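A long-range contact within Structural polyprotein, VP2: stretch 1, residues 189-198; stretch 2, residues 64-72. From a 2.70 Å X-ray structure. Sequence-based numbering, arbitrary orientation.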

# COMPACT_ATOMS: atom_id res chain seq x y z
N SER C 189 -31.16 -12.48 -44.60
CA SER C 189 -30.98 -13.59 -43.68
C SER C 189 -32.30 -14.36 -43.72
O SER C 189 -33.32 -13.87 -43.24
CB SER C 189 -30.71 -13.08 -42.27
OG SER C 189 -30.49 -14.15 -41.37
N LEU C 190 -32.28 -15.56 -44.29
CA LEU C 190 -33.48 -16.38 -44.43
C LEU C 190 -33.35 -17.70 -43.68
O LEU C 190 -32.54 -18.55 -44.06
CB LEU C 190 -33.72 -16.64 -45.92
CG LEU C 190 -35.12 -16.91 -46.46
CD1 LEU C 190 -36.10 -15.83 -46.02
CD2 LEU C 190 -35.04 -16.95 -47.97
N VAL C 191 -34.20 -18.00 -42.78
CA VAL C 191 -34.13 -19.09 -42.05
C VAL C 191 -35.27 -19.68 -41.49
O VAL C 191 -36.00 -19.12 -41.24
CB VAL C 191 -33.32 -18.90 -40.87
CG1 VAL C 191 -32.11 -18.42 -41.18
CG2 VAL C 191 -33.68 -17.90 -39.97
N ILE C 192 -35.30 -20.98 -41.30
CA ILE C 192 -36.33 -21.87 -40.73
C ILE C 192 -37.50 -22.25 -41.57
O ILE C 192 -37.98 -21.47 -42.01
CB ILE C 192 -36.82 -21.42 -39.44
CG1 ILE C 192 -35.75 -20.98 -38.61
CG2 ILE C 192 -37.73 -22.32 -38.74
CD1 ILE C 192 -35.02 -21.97 -38.10
N PRO C 193 -37.89 -23.53 -41.82
CA PRO C 193 -38.99 -23.79 -42.68
C PRO C 193 -40.17 -24.03 -42.09
O PRO C 193 -40.20 -24.37 -41.11
CB PRO C 193 -38.62 -25.04 -43.21
CG PRO C 193 -37.29 -25.24 -42.99
CD PRO C 193 -37.38 -24.92 -41.70
N THR C 194 -41.22 -23.86 -42.77
CA THR C 194 -42.60 -23.93 -42.29
C THR C 194 -43.53 -24.33 -43.43
O THR C 194 -43.29 -24.00 -44.59
CB THR C 194 -43.06 -22.57 -41.73
OG1 THR C 194 -44.45 -22.63 -41.37
CG2 THR C 194 -42.84 -21.47 -42.75
N TYR C 195 -44.60 -25.06 -43.11
CA TYR C 195 -45.54 -25.47 -44.13
C TYR C 195 -46.58 -24.37 -44.38
O TYR C 195 -47.30 -24.41 -45.38
CB TYR C 195 -46.24 -26.78 -43.73
CG TYR C 195 -47.17 -26.67 -42.54
CD1 TYR C 195 -48.40 -26.03 -42.65
CD2 TYR C 195 -46.81 -27.21 -41.31
CE1 TYR C 195 -49.26 -25.93 -41.55
CE2 TYR C 195 -47.66 -27.12 -40.21
CZ TYR C 195 -48.88 -26.47 -40.33
OH TYR C 195 -49.71 -26.37 -39.24
N ARG C 196 -46.64 -23.40 -43.48
CA ARG C 196 -47.57 -22.28 -43.60
C ARG C 196 -46.88 -21.14 -44.33
O ARG C 196 -45.66 -21.05 -44.36
CB ARG C 196 -48.02 -21.82 -42.21
CG ARG C 196 -49.04 -22.73 -41.56
CD ARG C 196 -49.41 -22.28 -40.15
NE ARG C 196 -48.31 -22.42 -39.20
CZ ARG C 196 -48.43 -22.28 -37.88
NH1 ARG C 196 -49.61 -22.00 -37.34
NH2 ARG C 196 -47.36 -22.42 -37.10
N MET C 197 -47.68 -20.26 -44.93
CA MET C 197 -47.12 -19.12 -45.65
C MET C 197 -48.10 -17.97 -45.75
O MET C 197 -49.31 -18.17 -45.89
CB MET C 197 -46.67 -19.56 -47.04
CG MET C 197 -47.75 -20.24 -47.82
SD MET C 197 -47.01 -21.16 -49.17
CE MET C 197 -46.45 -22.64 -48.30
N ASN C 198 -47.57 -16.76 -45.66
CA ASN C 198 -48.38 -15.55 -45.72
C ASN C 198 -49.35 -15.50 -46.89
O ASN C 198 -48.94 -15.34 -48.04
CB ASN C 198 -47.47 -14.32 -45.78
CG ASN C 198 -48.24 -13.03 -45.85
OD1 ASN C 198 -49.23 -12.85 -45.13
ND2 ASN C 198 -47.80 -12.11 -46.70
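Stretch 2 64-72: KLANFKYLR

Residues 64-72 lie against residues 189-198 as an antiparallel neighbour: a type II beta turn from Leu65 to Phe68 feeds strand 68-72, which runs at 150° to strand 189-193, the two axes approaching to 4.5 Å. Touching residues are at least 117 positions apart in sequence, so the contact is long-range within the chain.

The register starts at Ser189, opposite Arg72, with a closed pair of hydrogen bonds: Ser189 N to Arg72 O at 2.7 Å and Arg72 N to Ser189 O at 3.0 Å. Their side chains leave on the same face, CB of Ser189 3.5 Å from CB of Arg72, before the arginine's end leads away. Ser189 O also receives a CA-H contact from Leu71 CA at 3.2 Å.

Leu190 faces Leu71 in a non-hydrogen-bonded pair, and here side chains do the work. This buried leucine points to the face it shares with Leu71, Phe68 and Pro193. Its CG sits 3.7 Å from the centroid of the Phe68 ring, 13° off the normal, so the leucine lies over one face of the aromatic in a CH-pi contact. Leu190 CD1 meets Leu71 CD1 at 3.9 Å, and both methyls of Leu190 lie near Leu65 CB, CD2 at 3.9 Å and CD1 at 4.0 Å, tying the strand to the start of the turn.

Val191 returns to the other face, paired with Tyr70. Val191 N donates to Tyr70 O at 3.2 Å; the return bond, Tyr70 N to Val191 O, is weak at 3.4 Å. Val191 CG2 packs on Tyr70 CB at 4.2 Å.

At Ile192 the regular alternation breaks. Its phi is positive, 78°, and Lys69 across from it has a psi of -51°; Lys69 N donates to Ile192 O at 3.0 Å. The isoleucine's CA-to-CB bond points sideways, and its CG1 lies at the edge of the Tyr70 ring, 4.3 Å from CD2.

Pro193, which has no amide hydrogen to give, occupies a non-hydrogen-bonded position opposite Phe68, with CA atoms of the two residues 4.5 Å apart. Its own CA makes a CA-H contact with Asn67 O at 3.1 Å.

Beyond the strand, Thr194 N donates to the same Asn67 O at 2.9 Å, extending the ladder into the turn, and Thr194 CG2 lies 3.6 Å from Phe68 O. Thr194 OG1 accepts from Arg196 N at 3.1 Å, bracing the loop locally. Tyr195 and Arg196 point away. Met197 turns back toward stretch 2, its SD 4.2 Å from Ala66 CB, and Asn198 is out of reach.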

# COMPACT_ATOMS: atom_id res chain seq x y z
N LYS C 64 -40.89 -16.57 -53.61
CA LYS C 64 -39.54 -17.09 -53.61
C LYS C 64 -39.18 -17.61 -52.23
O LYS C 64 -38.61 -18.69 -52.11
CB LYS C 64 -38.55 -16.00 -54.03
CG LYS C 64 -37.41 -16.53 -54.85
CD LYS C 64 -37.90 -16.92 -56.23
CE LYS C 64 -36.86 -17.74 -56.98
NZ LYS C 64 -37.39 -18.30 -58.25
N LEU C 65 -39.52 -16.86 -51.19
CA LEU C 65 -39.21 -17.29 -49.84
C LEU C 65 -40.38 -17.97 -49.15
O LEU C 65 -40.55 -17.86 -47.94
CB LEU C 65 -38.71 -16.10 -49.03
CG LEU C 65 -39.45 -14.78 -49.26
CD1 LEU C 65 -40.81 -14.81 -48.61
CD2 LEU C 65 -38.64 -13.64 -48.69
N ALA C 66 -41.21 -18.66 -49.93
CA ALA C 66 -42.34 -19.37 -49.38
C ALA C 66 -41.82 -20.55 -48.56
O ALA C 66 -40.79 -21.13 -48.90
CB ALA C 66 -43.22 -19.87 -50.49
N ASN C 67 -42.54 -20.90 -47.50
CA ASN C 67 -42.15 -22.00 -46.63
C ASN C 67 -40.97 -21.64 -45.74
O ASN C 67 -40.33 -22.51 -45.15
CB ASN C 67 -41.84 -23.25 -47.45
CG ASN C 67 -43.06 -23.80 -48.15
OD1 ASN C 67 -44.03 -24.20 -47.50
ND2 ASN C 67 -43.03 -23.82 -49.47
N PHE C 68 -40.68 -20.34 -45.65
CA PHE C 68 -39.62 -19.84 -44.79
C PHE C 68 -40.29 -19.04 -43.68
O PHE C 68 -41.31 -18.39 -43.91
CB PHE C 68 -38.66 -18.95 -45.58
CG PHE C 68 -37.48 -19.69 -46.14
CD1 PHE C 68 -36.56 -20.29 -45.29
CD2 PHE C 68 -37.29 -19.79 -47.51
CE1 PHE C 68 -35.46 -20.98 -45.80
CE2 PHE C 68 -36.20 -20.47 -48.03
CZ PHE C 68 -35.28 -21.07 -47.17
N LYS C 69 -39.73 -19.10 -42.48
CA LYS C 69 -40.34 -18.41 -41.34
C LYS C 69 -39.81 -17.02 -41.00
O LYS C 69 -40.60 -16.08 -40.85
CB LYS C 69 -40.24 -19.31 -40.10
CG LYS C 69 -40.89 -18.73 -38.86
CD LYS C 69 -42.38 -18.54 -39.06
CE LYS C 69 -43.05 -18.07 -37.78
NZ LYS C 69 -44.51 -17.91 -37.96
N TYR C 70 -38.50 -16.87 -40.89
CA TYR C 70 -37.92 -15.58 -40.53
C TYR C 70 -37.01 -14.94 -41.56
O TYR C 70 -36.24 -15.62 -42.25
CB TYR C 70 -37.16 -15.71 -39.20
CG TYR C 70 -38.03 -16.17 -38.06
CD1 TYR C 70 -39.08 -15.37 -37.59
CD2 TYR C 70 -37.81 -17.40 -37.44
CE1 TYR C 70 -39.90 -15.79 -36.54
CE2 TYR C 70 -38.62 -17.83 -36.39
CZ TYR C 70 -39.66 -17.02 -35.94
OH TYR C 70 -40.46 -17.45 -34.91
N LEU C 71 -37.10 -13.62 -41.65
CA LEU C 71 -36.30 -12.84 -42.59
C LEU C 71 -35.66 -11.65 -41.88
O LEU C 71 -36.26 -11.07 -40.97
CB LEU C 71 -37.17 -12.34 -43.74
CG LEU C 71 -36.50 -11.37 -44.72
CD1 LEU C 71 -35.39 -12.07 -45.48
CD2 LEU C 71 -37.55 -10.83 -45.68
N ARG C 72 -34.45 -11.31 -42.30
CA ARG C 72 -33.72 -10.18 -41.74
C ARG C 72 -33.07 -9.52 -42.94
O ARG C 72 -32.42 -10.20 -43.74
CB ARG C 72 -32.66 -10.66 -40.75
CG ARG C 72 -32.02 -9.55 -39.94
CD ARG C 72 -30.76 -10.03 -39.24
NE ARG C 72 -30.17 -8.98 -38.42
CZ ARG C 72 -30.67 -8.57 -37.26
NH1 ARG C 72 -31.77 -9.13 -36.77
NH2 ARG C 72 -30.07 -7.60 -36.58